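PDB 3LIC: sensor protein from Shewanella oneidensis, which is a putative membrane-spanning histidine kinase of a two-component system, whose extracellular PDC-fold domain probably senses an outside signal. Local coordinates for residues I52-T63 with F84-V94. Residues are numbered along the deposited sequence; the frame is centred on the assembly and turned at random.
Sequences INNPEKLKTVLT and FPNKKLFSPYV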
loop_
_atom_site.group_PDB
_atom_site.type_symbol
_atom_site.label_atom_id
_atom_site.label_comp_id
_atom_site.label_asym_id
_atom_site.label_seq_id
_atom_site.Cartn_x
_atom_site.Cartn_y
_atom_site.Cartn_z
ATOM N N ILE A 52 20.701 -7.322 18.738
ATOM C CA ILE A 52 19.509 -7.301 17.991
ATOM C C ILE A 52 18.386 -7.928 18.831
ATOM O O ILE A 52 17.208 -7.692 18.566
ATOM C CB ILE A 52 19.755 -7.863 16.576
ATOM C CG1 ILE A 52 18.909 -7.103 15.589
ATOM C CG2 ILE A 52 19.533 -9.336 16.434
ATOM C CD1 ILE A 52 19.364 -7.357 14.204
ATOM N N ASN A 53 18.739 -8.667 19.885
ATOM C CA ASN A 53 17.714 -9.204 20.789
ATOM C C ASN A 53 17.405 -8.214 21.878
ATOM O O ASN A 53 17.261 -8.561 23.026
ATOM C CB ASN A 53 18.158 -10.501 21.439
ATOM C CG ASN A 53 16.983 -11.287 22.042
ATOM O OD1 ASN A 53 15.867 -10.766 22.221
ATOM N ND2 ASN A 53 17.224 -12.561 22.318
ATOM N N ASN A 54 17.349 -6.953 21.545
ATOM C CA ASN A 54 17.236 -6.021 22.593
ATOM C C ASN A 54 16.070 -5.099 22.293
ATOM O O ASN A 54 16.173 -4.236 21.412
ATOM C CB ASN A 54 18.558 -5.282 22.778
ATOM C CG ASN A 54 18.450 -4.204 23.813
ATOM O OD1 ASN A 54 17.365 -3.702 24.069
ATOM N ND2 ASN A 54 19.550 -3.852 24.431
ATOM N N PRO A 55 14.932 -5.305 23.000
ATOM C CA PRO A 55 13.737 -4.552 22.603
ATOM C C PRO A 55 13.892 -3.033 22.763
ATOM O O PRO A 55 13.330 -2.302 21.949
ATOM C CB PRO A 55 12.592 -5.124 23.498
ATOM C CG PRO A 55 13.182 -6.219 24.317
ATOM C CD PRO A 55 14.618 -6.458 23.880
ATOM N N GLU A 56 14.636 -2.557 23.778
ATOM C CA GLU A 56 14.816 -1.101 23.925
ATOM C C GLU A 56 15.593 -0.554 22.720
ATOM O O GLU A 56 15.309 0.534 22.215
ATOM C CB GLU A 56 15.605 -0.704 25.204
ATOM C CG GLU A 56 14.866 -0.269 26.495
ATOM C CD GLU A 56 13.518 0.458 26.320
ATOM O OE1 GLU A 56 13.459 1.695 26.164
ATOM O OE2 GLU A 56 12.492 -0.224 26.423
ATOM N N LYS A 57 16.631 -1.259 22.315
ATOM C CA LYS A 57 17.366 -0.848 21.105
ATOM C C LYS A 57 16.503 -0.903 19.818
ATOM O O LYS A 57 16.558 0.030 19.017
ATOM C CB LYS A 57 18.642 -1.703 20.864
ATOM C CG LYS A 57 19.860 -1.355 21.766
ATOM C CD LYS A 57 21.040 -2.252 21.324
ATOM C CE LYS A 57 21.997 -2.562 22.466
ATOM N NZ LYS A 57 22.293 -1.344 23.246
ATOM N N LEU A 58 15.763 -1.972 19.593
ATOM C CA LEU A 58 14.930 -2.021 18.379
ATOM C C LEU A 58 13.838 -0.946 18.389
ATOM O O LEU A 58 13.525 -0.308 17.343
ATOM C CB LEU A 58 14.340 -3.403 18.178
ATOM C CG LEU A 58 15.379 -4.504 18.099
ATOM C CD1 LEU A 58 14.707 -5.876 17.940
ATOM C CD2 LEU A 58 16.325 -4.328 16.942
ATOM N N LYS A 59 13.313 -0.673 19.575
ATOM C CA LYS A 59 12.307 0.367 19.723
ATOM C C LYS A 59 12.860 1.730 19.382
ATOM O O LYS A 59 12.237 2.540 18.663
ATOM C CB LYS A 59 11.795 0.383 21.185
ATOM C CG LYS A 59 10.904 1.573 21.511
ATOM C CD LYS A 59 10.074 1.173 22.810
ATOM C CE LYS A 59 9.333 2.349 23.380
ATOM N NZ LYS A 59 10.347 3.339 23.662
ATOM N N THR A 60 14.039 2.022 19.919
ATOM C CA THR A 60 14.763 3.260 19.487
ATOM C C THR A 60 15.005 3.276 17.987
ATOM O O THR A 60 14.579 4.172 17.355
ATOM C CB THR A 60 16.078 3.402 20.228
ATOM O OG1 THR A 60 15.786 3.228 21.622
ATOM C CG2 THR A 60 16.740 4.757 19.983
ATOM N N VAL A 61 15.668 2.292 17.402
ATOM C CA VAL A 61 15.824 2.263 15.907
ATOM C C VAL A 61 14.517 2.574 15.117
ATOM O O VAL A 61 14.491 3.503 14.245
ATOM C CB VAL A 61 16.415 0.893 15.396
ATOM C CG1 VAL A 61 16.407 0.843 13.827
ATOM C CG2 VAL A 61 17.819 0.733 15.902
ATOM N N LEU A 62 13.456 1.825 15.426
ATOM C CA LEU A 62 12.225 1.942 14.678
ATOM C C LEU A 62 11.519 3.272 14.920
ATOM O O LEU A 62 10.913 3.815 13.982
ATOM C CB LEU A 62 11.244 0.804 14.993
ATOM C CG LEU A 62 11.710 -0.599 14.634
ATOM C CD1 LEU A 62 10.807 -1.665 15.182
ATOM C CD2 LEU A 62 11.782 -0.708 13.121
ATOM N N THR A 63 11.541 3.774 16.171
ATOM C CA THR A 63 10.976 5.128 16.427
ATOM C C THR A 63 11.610 6.224 15.608
ATOM O O THR A 63 10.895 7.030 14.959
ATOM C CB THR A 63 11.064 5.550 17.917
ATOM O OG1 THR A 63 10.379 4.564 18.653
ATOM C CG2 THR A 63 10.345 6.921 18.160
ATOM N N PHE A 84 15.555 -16.717 19.234
ATOM C CA PHE A 84 16.240 -16.437 20.508
ATOM C C PHE A 84 15.678 -17.295 21.655
ATOM O O PHE A 84 14.527 -17.711 21.593
ATOM C CB PHE A 84 16.077 -14.968 20.885
ATOM C CG PHE A 84 16.532 -14.028 19.830
ATOM C CD1 PHE A 84 17.870 -13.998 19.445
ATOM C CD2 PHE A 84 15.622 -13.203 19.191
ATOM C CE1 PHE A 84 18.285 -13.158 18.479
ATOM C CE2 PHE A 84 16.036 -12.348 18.200
ATOM C CZ PHE A 84 17.376 -12.307 17.851
ATOM N N PRO A 85 16.495 -17.557 22.707
ATOM C CA PRO A 85 16.072 -18.456 23.822
ATOM C C PRO A 85 14.934 -17.825 24.621
ATOM O O PRO A 85 14.908 -16.595 24.774
ATOM C CB PRO A 85 17.343 -18.566 24.693
ATOM C CG PRO A 85 18.488 -18.143 23.792
ATOM C CD PRO A 85 17.889 -17.081 22.877
ATOM N N ASN A 86 13.984 -18.637 25.092
ATOM C CA ASN A 86 12.880 -18.129 25.967
ATOM C C ASN A 86 11.864 -17.163 25.330
ATOM O O ASN A 86 11.067 -16.535 26.034
ATOM C CB ASN A 86 13.441 -17.455 27.235
ATOM C CG ASN A 86 14.374 -18.368 28.018
ATOM O OD1 ASN A 86 15.325 -17.898 28.673
ATOM N ND2 ASN A 86 14.121 -19.686 27.939
ATOM N N LYS A 87 11.932 -17.039 24.004
ATOM C CA LYS A 87 10.943 -16.316 23.206
ATOM C C LYS A 87 10.531 -17.114 21.961
ATOM O O LYS A 87 11.378 -17.472 21.125
ATOM C CB LYS A 87 11.524 -14.990 22.736
ATOM C CG LYS A 87 10.910 -13.812 23.429
ATOM C CD LYS A 87 11.499 -12.531 22.906
ATOM C CE LYS A 87 12.996 -12.561 22.913
ATOM N NZ LYS A 87 13.499 -11.177 23.166
ATOM N N LYS A 88 9.241 -17.353 21.793
ATOM C CA LYS A 88 8.848 -17.962 20.565
ATOM C C LYS A 88 8.758 -16.892 19.453
ATOM O O LYS A 88 9.484 -16.974 18.435
ATOM C CB LYS A 88 7.538 -18.705 20.726
ATOM C CG LYS A 88 7.303 -19.763 19.643
ATOM C CD LYS A 88 6.354 -20.825 20.198
ATOM C CE LYS A 88 5.588 -21.539 19.107
ATOM N NZ LYS A 88 4.978 -20.580 18.210
ATOM N N LEU A 89 7.887 -15.903 19.696
ATOM C CA LEU A 89 7.520 -14.873 18.739
ATOM C C LEU A 89 8.159 -13.610 19.241
ATOM O O LEU A 89 8.161 -13.347 20.453
ATOM C CB LEU A 89 5.980 -14.693 18.662
ATOM C CG LEU A 89 5.161 -15.901 18.116
ATOM C CD1 LEU A 89 3.724 -15.507 17.987
ATOM C CD2 LEU A 89 5.687 -16.445 16.754
ATOM N N PHE A 90 8.746 -12.835 18.344
ATOM C CA PHE A 90 9.300 -11.571 18.788
ATOM C C PHE A 90 9.229 -10.615 17.623
ATOM O O PHE A 90 9.806 -10.855 16.593
ATOM C CB PHE A 90 10.757 -11.782 19.291
ATOM C CG PHE A 90 11.498 -10.474 19.745
ATOM C CD1 PHE A 90 10.928 -9.593 20.658
ATOM C CD2 PHE A 90 12.807 -10.220 19.323
ATOM C CE1 PHE A 90 11.586 -8.429 21.086
ATOM C CE2 PHE A 90 13.515 -9.075 19.759
ATOM C CZ PHE A 90 12.888 -8.157 20.622
ATOM N N SER A 91 8.514 -9.509 17.786
ATOM C CA SER A 91 8.359 -8.585 16.696
ATOM C C SER A 91 8.088 -7.159 17.129
ATOM O O SER A 91 7.000 -6.614 16.955
ATOM C CB SER A 91 7.360 -9.117 15.677
ATOM O OG SER A 91 6.964 -8.118 14.745
ATOM N N PRO A 92 9.140 -6.506 17.649
ATOM C CA PRO A 92 9.040 -5.059 17.903
ATOM C C PRO A 92 8.429 -4.301 16.717
ATOM O O PRO A 92 8.771 -4.574 15.574
ATOM C CB PRO A 92 10.493 -4.651 18.061
ATOM C CG PRO A 92 11.172 -5.962 18.599
ATOM C CD PRO A 92 10.500 -7.056 17.880
ATOM N N TYR A 93 7.600 -3.306 16.997
ATOM C CA TYR A 93 6.886 -2.585 15.959
ATOM C C TYR A 93 6.549 -1.201 16.471
ATOM O O TYR A 93 6.076 -1.068 17.591
ATOM C CB TYR A 93 5.579 -3.353 15.678
ATOM C CG TYR A 93 4.623 -2.662 14.750
ATOM C CD1 TYR A 93 4.958 -2.439 13.392
ATOM C CD2 TYR A 93 3.356 -2.268 15.195
ATOM C CE1 TYR A 93 4.063 -1.795 12.522
ATOM C CE2 TYR A 93 2.464 -1.649 14.327
ATOM C CZ TYR A 93 2.821 -1.405 13.022
ATOM O OH TYR A 93 1.892 -0.821 12.195
ATOM N N VAL A 94 6.861 -0.155 15.715
ATOM C CA VAL A 94 6.468 1.213 16.077
ATOM C C VAL A 94 5.543 1.814 14.997
ATOM O O VAL A 94 5.744 1.585 13.802
ATOM C CB VAL A 94 7.714 2.136 16.310
ATOM C CG1 VAL A 94 7.300 3.617 16.489
ATOM C CG2 VAL A 94 8.572 1.643 17.488
HETATM O O HOH W 1 15.719 -14.202 24.482
#
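Asn53 lies over one face of the Phe84 ring: its CB stands 3.9 Å from the ring centroid, a CH-pi contact, and its amide stacks with the planes 30° apart, offset toward the CG side of the ring. Asn53 turns its CG away from its own backbone N (chi1 -163°), which brings OD1 to Lys87, whose NZ donates to Asn53 OD1 at 2.6 Å, in the carbonyl plane and on a lone pair. The same NZ sits over the centre of the Phe90 ring, and Pro92 CD covers the opposite face. Were Phe84 an alanine, the Asn53 amide would probably lose the ring beneath it and be held chiefly by Lys87 and a water, and Ile52 CG2 would lose its contact with CZ. Towards solvent the contact thins: that water accepts from Asn53 ND2 and lies close to Pro85 O, and exposed Pro55 only brushes Phe90, CD to CZ at 4.1 Å. The buried side is apolar and continuous. Leu58 CD1 meets Pro92 CG at 3.6 Å, and Leu62 CB meets Val94 CG2 at 3.8 Å. Leu58 and Leu62, one turn apart, also touch strand 74-79. Helix 55-63 thus packs on strand 92-94, axes 7.8 Å apart at -30°, as a helix covering the antiparallel sheet of a PDC sensor domain.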